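Local coordinates for protein arginyl-tRNA synthetase (Campylobacter jejuni, PDB 3FNR) that catalyses the ATP-dependent attachment of L-arginine to tRNA(Arg), releasing AMP and diphosphate, as a monomeric class I aminoacyl-tRNA synthetase, at residues Leu308-Leu313 with Lys398-Leu403; Tyr339-His344 with Thr441-Met446; Gln349-Ala352 with Lys357-Asp360; Glu379-Lys384 with Phe432-Leu437. The protein carries 1 engineered substitution. All coordinates share one frame; numbering follows the deposited sequence.

Contact 1. Residues Leu308-Leu313 with Lys398-Leu403; sequences LRYIFL and KIPDYL
Pro-400, in the first turn of helix 398-416, is met by two side chains from the end of helix 305-311 and the turn after it, Tyr-310 and Leu-313. Apolar packing does nearly all the work. The outer part of the tyrosine ring lies against the proline: CE2 of Tyr-310 is 3.7 Å from CB of Pro-400, and the two side chains run past each other in opposite directions, the ring oblique to the pyrrolidine. With CG of Tyr-310 anti to its own N (chi1 -170°), the ring extends from the helix and brings its CE2-CZ-OH side alongside CB of Pro-400. Leu-313 meets the other end of the pyrrolidine at about a right angle, its CD2 3.9 Å from Pro-400 CD. The polar component is slight: OH of Tyr-310 stands 3.6 Å from the Pro-400 carbonyl O, proximity rather than a bond. Tyr-310 also touches Val-337 and Ile-340 of helix 336-353, and Leu-313 touches Thr-58 of helix 50-65. The catalytic domain meets the DALR anticodon-binding domain here through buried carbon surfaces, and with no hydrogen bond or ion pair between the two segments, the fit probably depends on their shape.

Contact 2. Residues Tyr339-His344 with Thr441-Met446; sequences YINYAH and TAFSLM
The ring of Phe-443 is approached at its far end by two consecutive residues of helix 336-353. Asn-341 presents its OD1 at the ring edge, close to the ring plane and 3.5 Å from CE1 of Phe-443, where the polarised C-H groups of an aromatic rim suit an oxygen. The amide is not coplanar with the ring; the two planes stand 62° apart. That same OD1 accepts a hydrogen bond from the backbone N of Lys-451 in the C-terminal tail, so its polar need is met there and the ring edge is a secondary neighbour. Ile-340 comes obliquely to the ring, its CG2 3.6 Å from CZ and its CB 3.8 Å from the same CZ of Phe-443. CG2 of Ile-340 lies opposite the backbone N across the CA-CB bond, with CG1 (chi1 -64°) beside that N, and it is this methyl branch that meets the phenylalanine.

Between these two segments Phe-443 spans the gap, the nearest CA atoms, those of Ile-340 and Phe-443, being 9.2 Å apart; elsewhere helices 336-353 and 425-445 also meet through Ile-340 and Ala-343 on Ile-439. Helix 398-416 packs against both, with Leu-403 on Phe-443 and Phe-410 on Ala-343, while Leu-445 reaches helix 50-65 of the catalytic domain.

Contact 3. Residues Gln349-Ala352 with Lys357-Asp360; sequences QVFA and KIDD
The turn that follows helix 336-353, at the outer end of the helical anticodon-binding domain, folds back on the helix through Phe-351 and Ile-358. The methyl CG2 of Ile-358 sits over one face of the phenylalanine ring in a CH-pi contact, 4.0 Å from the ring centroid and 25° off the ring normal. It is displaced toward the rim, 3.7 Å from CE1 of Phe-351. Ile-358 places CG1 between its backbone N and carbonyl carbon (chi1 58°), which leaves CG2 as the branch directed at the ring, and the two side chains cross at about a right angle. At the ring edge, near its plane, the backbone O of Lys-357 lies 4.0 Å from CE1 of Phe-351, a loose approach.

Within this all-helical DALR domain the turn begins the connection from helix 336-353 to helix 371-381. It is closed by two bonds of its own. Asp-360 N donates to Lys-357 O at 3.0 Å, and Lys-357 N donates to Asp-360 OD1 at 3.1 Å, nearly straight at 170° but reaching that oxygen from above the carboxylate plane. This reciprocal pair ties the two ends of 357-360 together and probably steadies the backbone from which CG2 of Ile-358 meets the ring. Beyond the turn, Phe-351 is buried against Leu-429 and Ser-433 of helix 425-445, and Ile-358 also touches Ser-433.

Contact 4. Residues Glu379-Lys384 with Phe432-Leu437; sequences EALNLK and FSLVAL. With SO4 (sulfate ion), chain B.
In the helical bundle of the anticodon-binding domain, the C-terminal end of helix 371-381, just before the break to helix 383-393, packs on the middle of helix 425-445. Ala-380 makes the close approach possible: its CA lies just 5.3 Å from that of Val-435, and its small CB rests 3.9 Å from CG of Leu-434. The Val-435 side chain is more distant, with CG2 4.4 Å from Ala-380 CB. Leu-381 crosses Leu-434 at about a right angle, CD2 of Leu-381 being 3.7 Å from CD2 of Leu-434. CG of Leu-434 points opposite to its backbone N (chi1 -165°), which sends the branched end to both Ala-380 and Leu-381.

DALR domains are bundles of helices; Ala-380, Leu-434 and Val-435 belong to the buried apolar interior of this one, with Leu-381 nearer its margin. Helix 5-17 closes over it, Leu-8 and Leu-11 touching Leu-381 and Ala-15 touching Leu-434. Ala-380 O accepts a hydrogen bond from Ser-438 OG. Exposed Lys-384 bends at chi3 and chi4 and gives its NZ to O4 of a sulfate ion at 2.7 Å; the sulfate, most likely from the crystallisation medium, is also bound by Glu-26 N and Lys-28 NZ.

Overall arrangement
Contacts 1, 2 and 4 are buried, whereas contact 3 lies at the periphery, its centre about 35 Å from the centre of the chain, against about 12 Å for the centre of contact 1. Helix 336-353 serves contacts 2 and 3; helix 425-445 serves contacts 2 and 4. Of the four, contact 1 most clearly pairs a catalytic-domain segment with one from the anticodon-binding domain. It meets contact 2 where Leu-403 packs on Ala-442, and contacts 3 and 4 meet through Val-350 on Phe-432. Tyr-402 OH, probably hydrogen-bonded to Glu-379 O, links contacts 1 and 4. A ring packs against proline or aliphatic groups in contacts 1 to 3, with a carboxamide oxygen at its edge in contact 2; aliphatic chains alone meet across contact 4.

Contact 1. Residues Leu308-Leu313 with Lys398-Leu403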
# COMPACT_ATOMS: atom_id res chain seq x y z
N LEU A 308 -0.98 -7.05 -9.40
CA LEU A 308 -0.08 -6.33 -8.49
C LEU A 308 -0.58 -6.40 -7.05
O LEU A 308 0.17 -6.71 -6.13
CB LEU A 308 0.08 -4.85 -8.90
CG LEU A 308 1.21 -4.12 -8.16
CD1 LEU A 308 2.46 -4.06 -9.02
CD2 LEU A 308 0.79 -2.73 -7.76
N ARG A 309 -1.88 -6.13 -6.89
CA ARG A 309 -2.50 -6.13 -5.58
C ARG A 309 -2.48 -7.52 -4.95
O ARG A 309 -2.49 -7.65 -3.73
CB ARG A 309 -3.94 -5.60 -5.67
CG ARG A 309 -4.09 -4.11 -6.04
CD ARG A 309 -3.34 -3.17 -5.10
NE ARG A 309 -3.84 -3.23 -3.73
CZ ARG A 309 -4.55 -2.27 -3.13
NH1 ARG A 309 -4.87 -1.17 -3.79
NH2 ARG A 309 -4.95 -2.43 -1.87
N TYR A 310 -2.45 -8.57 -5.78
CA TYR A 310 -2.42 -9.93 -5.26
C TYR A 310 -1.00 -10.33 -4.89
O TYR A 310 -0.74 -10.73 -3.75
CB TYR A 310 -3.00 -10.94 -6.26
CG TYR A 310 -3.17 -12.32 -5.62
CD1 TYR A 310 -2.10 -13.23 -5.54
CD2 TYR A 310 -4.39 -12.68 -5.04
CE1 TYR A 310 -2.26 -14.47 -4.91
CE2 TYR A 310 -4.55 -13.92 -4.42
CZ TYR A 310 -3.49 -14.80 -4.36
OH TYR A 310 -3.67 -16.02 -3.75
N ILE A 311 -0.10 -10.26 -5.87
CA ILE A 311 1.26 -10.73 -5.75
C ILE A 311 1.95 -10.06 -4.57
O ILE A 311 2.57 -10.74 -3.76
CB ILE A 311 2.05 -10.44 -7.05
CG1 ILE A 311 1.54 -11.32 -8.19
CG2 ILE A 311 3.54 -10.67 -6.86
CD1 ILE A 311 1.90 -10.81 -9.58
N PHE A 312 1.80 -8.74 -4.46
CA PHE A 312 2.52 -7.97 -3.45
C PHE A 312 1.98 -8.10 -2.03
O PHE A 312 2.58 -7.61 -1.08
CB PHE A 312 2.70 -6.51 -3.90
CG PHE A 312 3.78 -6.33 -4.93
CD1 PHE A 312 5.08 -6.02 -4.54
CD2 PHE A 312 3.52 -6.53 -6.28
CE1 PHE A 312 6.09 -5.87 -5.48
CE2 PHE A 312 4.53 -6.40 -7.23
CZ PHE A 312 5.82 -6.06 -6.82
N LEU A 313 0.84 -8.78 -1.90
CA LEU A 313 0.24 -9.06 -0.60
C LEU A 313 0.43 -10.52 -0.18
O LEU A 313 0.14 -10.87 0.96
CB LEU A 313 -1.25 -8.74 -0.66
CG LEU A 313 -1.94 -8.38 0.65
CD1 LEU A 313 -1.54 -6.98 1.10
CD2 LEU A 313 -3.44 -8.50 0.47
N LYS A 398 -2.94 -13.56 4.93
CA LYS A 398 -4.08 -14.40 5.30
C LYS A 398 -5.31 -14.12 4.42
O LYS A 398 -6.16 -15.00 4.24
CB LYS A 398 -4.45 -14.21 6.78
CG LYS A 398 -3.37 -14.58 7.80
CD LYS A 398 -3.52 -16.00 8.32
CE LYS A 398 -2.57 -16.30 9.49
NZ LYS A 398 -2.87 -15.48 10.70
N ILE A 399 -5.41 -12.91 3.89
CA ILE A 399 -6.53 -12.59 2.99
C ILE A 399 -6.44 -13.35 1.63
O ILE A 399 -7.40 -14.06 1.28
CB ILE A 399 -6.77 -11.05 2.82
CG1 ILE A 399 -6.95 -10.36 4.18
CG2 ILE A 399 -8.00 -10.78 1.95
CD1 ILE A 399 -7.03 -8.81 4.08
N PRO A 400 -5.32 -13.22 0.86
CA PRO A 400 -5.16 -14.11 -0.32
C PRO A 400 -5.22 -15.61 -0.01
O PRO A 400 -5.79 -16.36 -0.80
CB PRO A 400 -3.76 -13.75 -0.84
CG PRO A 400 -3.48 -12.40 -0.34
CD PRO A 400 -4.21 -12.25 0.95
N ASP A 401 -4.64 -16.04 1.12
CA ASP A 401 -4.68 -17.46 1.53
C ASP A 401 -6.10 -17.98 1.72
O ASP A 401 -6.41 -19.10 1.31
CB ASP A 401 -3.90 -17.68 2.83
CG ASP A 401 -2.39 -17.55 2.65
OD1 ASP A 401 -1.69 -17.55 3.69
OD2 ASP A 401 -1.92 -17.45 1.50
N TYR A 402 -6.95 -17.17 2.35
CA TYR A 402 -8.35 -17.50 2.59
C TYR A 402 -9.05 -17.68 1.25
O TYR A 402 -9.78 -18.65 1.04
CB TYR A 402 -9.04 -16.39 3.40
CG TYR A 402 -10.56 -16.49 3.44
CD1 TYR A 402 -11.19 -17.32 4.35
CD2 TYR A 402 -11.35 -15.75 2.56
CE1 TYR A 402 -12.59 -17.43 4.38
CE2 TYR A 402 -12.73 -15.86 2.58
CZ TYR A 402 -13.35 -16.70 3.48
OH TYR A 402 -14.72 -16.78 3.49
N LEU A 403 -8.82 -16.73 0.35
CA LEU A 403 -9.49 -16.65 -0.92
C LEU A 403 -9.09 -17.79 -1.84
O LEU A 403 -9.95 -18.36 -2.52
CB LEU A 403 -9.14 -15.31 -1.55
CG LEU A 403 -10.24 -14.34 -1.95
CD1 LEU A 403 -11.52 -14.49 -1.12
CD2 LEU A 403 -9.68 -12.94 -1.83

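Contact 2. Residues Tyr339-His344 with Thr441-Met446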
# COMPACT_ATOMS: atom_id res chain seq x y z
N TYR A 339 -8.29 -17.71 -10.99
CA TYR A 339 -8.94 -18.83 -10.35
C TYR A 339 -10.00 -18.38 -9.35
O TYR A 339 -11.11 -18.93 -9.33
CB TYR A 339 -7.88 -19.71 -9.68
CG TYR A 339 -8.33 -21.12 -9.35
CD1 TYR A 339 -8.26 -21.59 -8.04
CD2 TYR A 339 -8.82 -21.98 -10.34
CE1 TYR A 339 -8.67 -22.88 -7.72
CE2 TYR A 339 -9.22 -23.28 -10.03
CZ TYR A 339 -9.14 -23.72 -8.71
OH TYR A 339 -9.54 -24.99 -8.37
N ILE A 340 -9.67 -17.35 -8.56
CA ILE A 340 -10.60 -16.79 -7.59
C ILE A 340 -11.74 -16.08 -8.32
O ILE A 340 -12.91 -16.32 -8.01
CB ILE A 340 -9.91 -15.87 -6.55
CG1 ILE A 340 -8.91 -16.68 -5.70
CG2 ILE A 340 -10.93 -15.23 -5.64
CD1 ILE A 340 -7.81 -15.86 -5.05
N ASN A 341 -11.41 -15.25 -9.30
CA ASN A 341 -12.42 -14.59 -10.15
C ASN A 341 -13.31 -15.59 -10.87
O ASN A 341 -14.52 -15.36 -11.02
CB ASN A 341 -11.77 -13.65 -11.18
CG ASN A 341 -11.71 -12.19 -10.73
OD1 ASN A 341 -12.58 -11.71 -10.00
ND2 ASN A 341 -10.69 -11.48 -11.18
N TYR A 342 -12.72 -16.69 -11.33
CA TYR A 342 -13.45 -17.75 -12.02
C TYR A 342 -14.53 -18.36 -11.12
O TYR A 342 -15.63 -18.62 -11.58
CB TYR A 342 -12.50 -18.83 -12.56
CG TYR A 342 -13.18 -19.80 -13.51
CD1 TYR A 342 -14.11 -19.35 -14.45
CD2 TYR A 342 -12.89 -21.17 -13.47
CE1 TYR A 342 -14.74 -20.24 -15.31
CE2 TYR A 342 -13.51 -22.06 -14.33
CZ TYR A 342 -14.44 -21.59 -15.25
OH TYR A 342 -15.06 -22.46 -16.11
N ALA A 343 -14.21 -18.55 -9.83
CA ALA A 343 -15.18 -19.01 -8.84
C ALA A 343 -16.39 -18.08 -8.78
O ALA A 343 -17.53 -18.53 -8.87
CB ALA A 343 -14.53 -19.14 -7.49
N HIS A 344 -16.11 -16.78 -8.66
CA HIS A 344 -17.13 -15.74 -8.58
C HIS A 344 -17.99 -15.68 -9.86
O HIS A 344 -19.22 -15.59 -9.78
CB HIS A 344 -16.47 -14.38 -8.31
CG HIS A 344 -17.44 -13.29 -8.01
ND1 HIS A 344 -17.95 -12.46 -8.98
CD2 HIS A 344 -18.03 -12.91 -6.85
CE1 HIS A 344 -18.80 -11.61 -8.43
NE2 HIS A 344 -18.86 -11.86 -7.14
N THR A 441 -16.28 -9.34 -1.10
CA THR A 441 -15.87 -8.61 0.09
C THR A 441 -14.35 -8.61 0.26
O THR A 441 -13.73 -7.55 0.24
CB THR A 441 -16.58 -9.15 1.35
OG1 THR A 441 -18.01 -9.06 1.16
CG2 THR A 441 -16.17 -8.36 2.60
N ALA A 442 -13.75 -9.79 0.40
CA ALA A 442 -12.31 -9.91 0.64
C ALA A 442 -11.49 -9.26 -0.46
O ALA A 442 -10.54 -8.51 -0.17
CB ALA A 442 -11.92 -11.37 0.81
N PHE A 443 -11.86 -9.54 -1.72
CA PHE A 443 -11.23 -8.91 -2.89
C PHE A 443 -11.27 -7.39 -2.84
O PHE A 443 -10.28 -6.75 -3.17
CB PHE A 443 -11.88 -9.38 -4.19
CG PHE A 443 -11.04 -10.32 -5.01
CD1 PHE A 443 -11.56 -10.91 -6.15
CD2 PHE A 443 -9.72 -10.61 -4.66
CE1 PHE A 443 -10.80 -11.77 -6.93
CE2 PHE A 443 -8.95 -11.47 -5.42
CZ PHE A 443 -9.49 -12.05 -6.56
N SER A 444 -12.41 -6.81 -2.44
CA SER A 444 -12.55 -5.35 -2.42
C SER A 444 -11.60 -4.68 -1.43
O SER A 444 -11.16 -3.54 -1.65
CB SER A 444 -14.00 -4.92 -2.16
OG SER A 444 -14.37 -5.17 -0.82
N LEU A 445 -11.27 -5.40 -0.35
CA LEU A 445 -10.32 -4.92 0.66
C LEU A 445 -8.89 -4.98 0.13
O LEU A 445 -7.99 -4.34 0.69
CB LEU A 445 -10.44 -5.73 1.95
CG LEU A 445 -11.81 -5.73 2.63
CD1 LEU A 445 -11.80 -6.57 3.91
CD2 LEU A 445 -12.30 -4.30 2.91
N MET A 446 -8.69 -5.75 -0.93
CA MET A 446 -7.42 -5.81 -1.66
C MET A 446 -7.44 -4.86 -2.87
O MET A 446 -6.51 -4.86 -3.68
CB MET A 446 -7.15 -7.24 -2.15
CG MET A 446 -6.92 -8.30 -1.07
SD MET A 446 -6.72 -9.97 -1.74
CE MET A 446 -5.36 -9.79 -2.86

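Contact 3. Residues Gln349-Ala352 with Lys357-Asp360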
# COMPACT_ATOMS: atom_id res chain seq x y z
N GLN A 349 -22.88 -17.06 -13.36
CA GLN A 349 -23.41 -17.77 -14.52
C GLN A 349 -24.45 -18.84 -14.19
O GLN A 349 -25.43 -18.97 -14.92
CB GLN A 349 -22.27 -18.37 -15.35
CG GLN A 349 -21.89 -17.53 -16.58
CD GLN A 349 -21.59 -16.06 -16.26
OE1 GLN A 349 -22.41 -15.18 -16.49
NE2 GLN A 349 -20.40 -15.81 -15.71
N VAL A 350 -24.24 -19.58 -13.10
CA VAL A 350 -25.22 -20.59 -12.68
C VAL A 350 -26.55 -19.95 -12.26
O VAL A 350 -27.62 -20.52 -12.49
CB VAL A 350 -24.64 -21.63 -11.65
CG1 VAL A 350 -24.46 -21.03 -10.26
CG2 VAL A 350 -25.51 -22.87 -11.57
N PHE A 351 -26.49 -18.74 -11.71
CA PHE A 351 -27.70 -17.98 -11.38
C PHE A 351 -28.46 -17.52 -12.63
O PHE A 351 -29.69 -17.43 -12.62
CB PHE A 351 -27.35 -16.76 -10.51
CG PHE A 351 -27.47 -17.01 -9.04
CD1 PHE A 351 -28.68 -16.81 -8.39
CD2 PHE A 351 -26.38 -17.45 -8.31
CE1 PHE A 351 -28.80 -17.04 -7.03
CE2 PHE A 351 -26.49 -17.68 -6.94
CZ PHE A 351 -27.70 -17.47 -6.30
N ALA A 352 -27.71 -17.21 -13.69
CA ALA A 352 -28.29 -16.80 -14.96
C ALA A 352 -28.89 -18.01 -15.67
O ALA A 352 -29.95 -17.91 -16.28
CB ALA A 352 -27.23 -16.15 -15.83
N LYS A 357 -32.58 -14.64 -9.35
CA LYS A 357 -31.79 -13.65 -8.64
C LYS A 357 -31.54 -14.15 -7.22
O LYS A 357 -32.23 -15.07 -6.75
CB LYS A 357 -32.51 -12.29 -8.61
CG LYS A 357 -32.47 -11.53 -9.93
CD LYS A 357 -33.23 -10.20 -9.84
CE LYS A 357 -32.43 -9.11 -9.12
NZ LYS A 357 -33.17 -7.82 -9.02
N ILE A 358 -30.57 -13.54 -6.54
CA ILE A 358 -30.15 -13.99 -5.21
C ILE A 358 -31.24 -13.83 -4.14
O ILE A 358 -31.19 -14.49 -3.11
CB ILE A 358 -28.80 -13.33 -4.76
CG1 ILE A 358 -28.90 -11.80 -4.76
CG2 ILE A 358 -27.64 -13.80 -5.64
CD1 ILE A 358 -27.61 -11.09 -4.31
N ASP A 359 -32.23 -12.98 -4.42
CA ASP A 359 -33.37 -12.77 -3.52
C ASP A 359 -34.44 -13.86 -3.65
O ASP A 359 -35.27 -14.02 -2.76
CB ASP A 359 -33.99 -11.38 -3.76
CG ASP A 359 -32.95 -10.26 -3.76
OD1 ASP A 359 -32.25 -10.09 -4.79
OD2 ASP A 359 -32.83 -9.54 -2.74
N ASP A 360 -34.42 -14.60 -4.76
CA ASP A 360 -35.38 -15.68 -4.99
C ASP A 360 -35.04 -16.96 -4.22
O ASP A 360 -35.91 -17.82 -4.03
CB ASP A 360 -35.49 -16.01 -6.49
CG ASP A 360 -35.79 -14.79 -7.36
OD1 ASP A 360 -35.53 -14.86 -8.58
OD2 ASP A 360 -36.27 -13.76 -6.83

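Contact 4. Residues Glu379-Lys384 with Phe432-Leu437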
# COMPACT_ATOMS: atom_id res chain seq x y z
N GLU A 379 -16.87 -21.95 5.71
CA GLU A 379 -15.73 -21.24 5.13
C GLU A 379 -16.15 -19.86 4.65
O GLU A 379 -15.45 -18.88 4.89
CB GLU A 379 -15.13 -22.06 3.98
CG GLU A 379 -13.71 -21.64 3.58
CD GLU A 379 -13.07 -22.57 2.55
OE1 GLU A 379 -11.83 -22.57 2.43
OE2 GLU A 379 -13.81 -23.31 1.87
N ALA A 380 -17.31 -19.77 4.00
CA ALA A 380 -17.84 -18.49 3.54
C ALA A 380 -18.02 -17.53 4.71
O ALA A 380 -17.55 -16.39 4.66
CB ALA A 380 -19.16 -18.67 2.78
N LEU A 381 -18.66 -18.01 5.78
CA LEU A 381 -18.97 -17.18 6.94
C LEU A 381 -17.76 -16.86 7.82
O LEU A 381 -17.78 -15.88 8.56
CB LEU A 381 -20.09 -17.82 7.77
CG LEU A 381 -21.43 -17.91 7.05
CD1 LEU A 381 -22.38 -18.84 7.78
CD2 LEU A 381 -22.05 -16.53 6.88
N ASN A 382 -16.71 -17.67 7.71
CA ASN A 382 -15.48 -17.52 8.48
C ASN A 382 -14.63 -16.30 8.10
O ASN A 382 -13.61 -16.05 8.74
CB ASN A 382 -14.64 -18.79 8.34
CG ASN A 382 -13.50 -18.87 9.37
OD1 ASN A 382 -12.35 -19.15 9.01
ND2 ASN A 382 -13.82 -18.63 10.63
N LEU A 383 -15.02 -15.57 7.05
CA LEU A 383 -14.28 -14.38 6.60
C LEU A 383 -14.08 -13.36 7.72
O LEU A 383 -12.97 -12.86 7.89
CB LEU A 383 -14.96 -13.72 5.39
CG LEU A 383 -14.31 -12.46 4.78
CD1 LEU A 383 -12.88 -12.69 4.34
CD2 LEU A 383 -15.13 -11.92 3.63
N LYS A 384 -15.13 -13.09 8.50
CA LYS A 384 -15.08 -12.17 9.64
C LYS A 384 -13.92 -12.45 10.59
O LYS A 384 -13.14 -11.56 10.90
CB LYS A 384 -16.39 -12.22 10.42
CG LYS A 384 -16.65 -11.02 11.32
CD LYS A 384 -17.66 -11.36 12.41
CE LYS A 384 -18.52 -10.15 12.79
NZ LYS A 384 -17.77 -8.88 13.02
N PHE A 432 -24.05 -20.70 -2.83
CA PHE A 432 -23.18 -20.06 -3.82
C PHE A 432 -23.18 -18.54 -3.68
O PHE A 432 -22.14 -17.91 -3.82
CB PHE A 432 -23.58 -20.47 -5.25
CG PHE A 432 -23.17 -21.87 -5.63
CD1 PHE A 432 -23.15 -22.24 -6.97
CD2 PHE A 432 -22.79 -22.82 -4.68
CE1 PHE A 432 -22.78 -23.52 -7.35
CE2 PHE A 432 -22.43 -24.11 -5.05
CZ PHE A 432 -22.42 -24.46 -6.38
N SER A 433 -24.36 -17.98 -3.38
CA SER A 433 -24.51 -16.53 -3.26
C SER A 433 -23.68 -16.00 -2.10
O SER A 433 -23.17 -14.88 -2.15
CB SER A 433 -25.97 -16.13 -3.07
OG SER A 433 -26.42 -16.43 -1.77
N LEU A 434 -23.53 -16.83 -1.08
CA LEU A 434 -22.71 -16.48 0.07
C LEU A 434 -21.20 -16.59 -0.23
O LEU A 434 -20.42 -15.77 0.25
CB LEU A 434 -23.10 -17.35 1.25
CG LEU A 434 -22.62 -16.90 2.62
CD1 LEU A 434 -23.21 -15.55 3.03
CD2 LEU A 434 -23.02 -17.97 3.57
N VAL A 435 -20.81 -17.60 -1.00
CA VAL A 435 -19.42 -17.74 -1.47
C VAL A 435 -19.02 -16.56 -2.36
O VAL A 435 -17.95 -15.97 -2.19
CB VAL A 435 -19.21 -19.09 -2.22
CG1 VAL A 435 -17.78 -19.22 -2.74
CG2 VAL A 435 -19.55 -20.27 -1.31
N ALA A 436 -19.90 -16.19 -3.29
CA ALA A 436 -19.69 -15.02 -4.14
C ALA A 436 -19.49 -13.75 -3.30
O ALA A 436 -18.66 -12.91 -3.65
CB ALA A 436 -20.84 -14.86 -5.11
N LEU A 437 -20.24 -13.65 -2.20
CA LEU A 437 -20.19 -12.47 -1.34
C LEU A 437 -18.87 -12.37 -0.57
O LEU A 437 -18.32 -11.27 -0.47
CB LEU A 437 -21.39 -12.46 -0.38
CG LEU A 437 -21.50 -11.31 0.64
CD1 LEU A 437 -21.59 -9.94 -0.04
CD2 LEU A 437 -22.66 -11.54 1.58
S SO4 B . -17.18 -6.46 16.08
O1 SO4 B . -17.53 -6.69 17.48
O2 SO4 B . -17.45 -5.06 15.77
O3 SO4 B . -15.77 -6.76 15.89
O4 SO4 B . -17.98 -7.30 15.20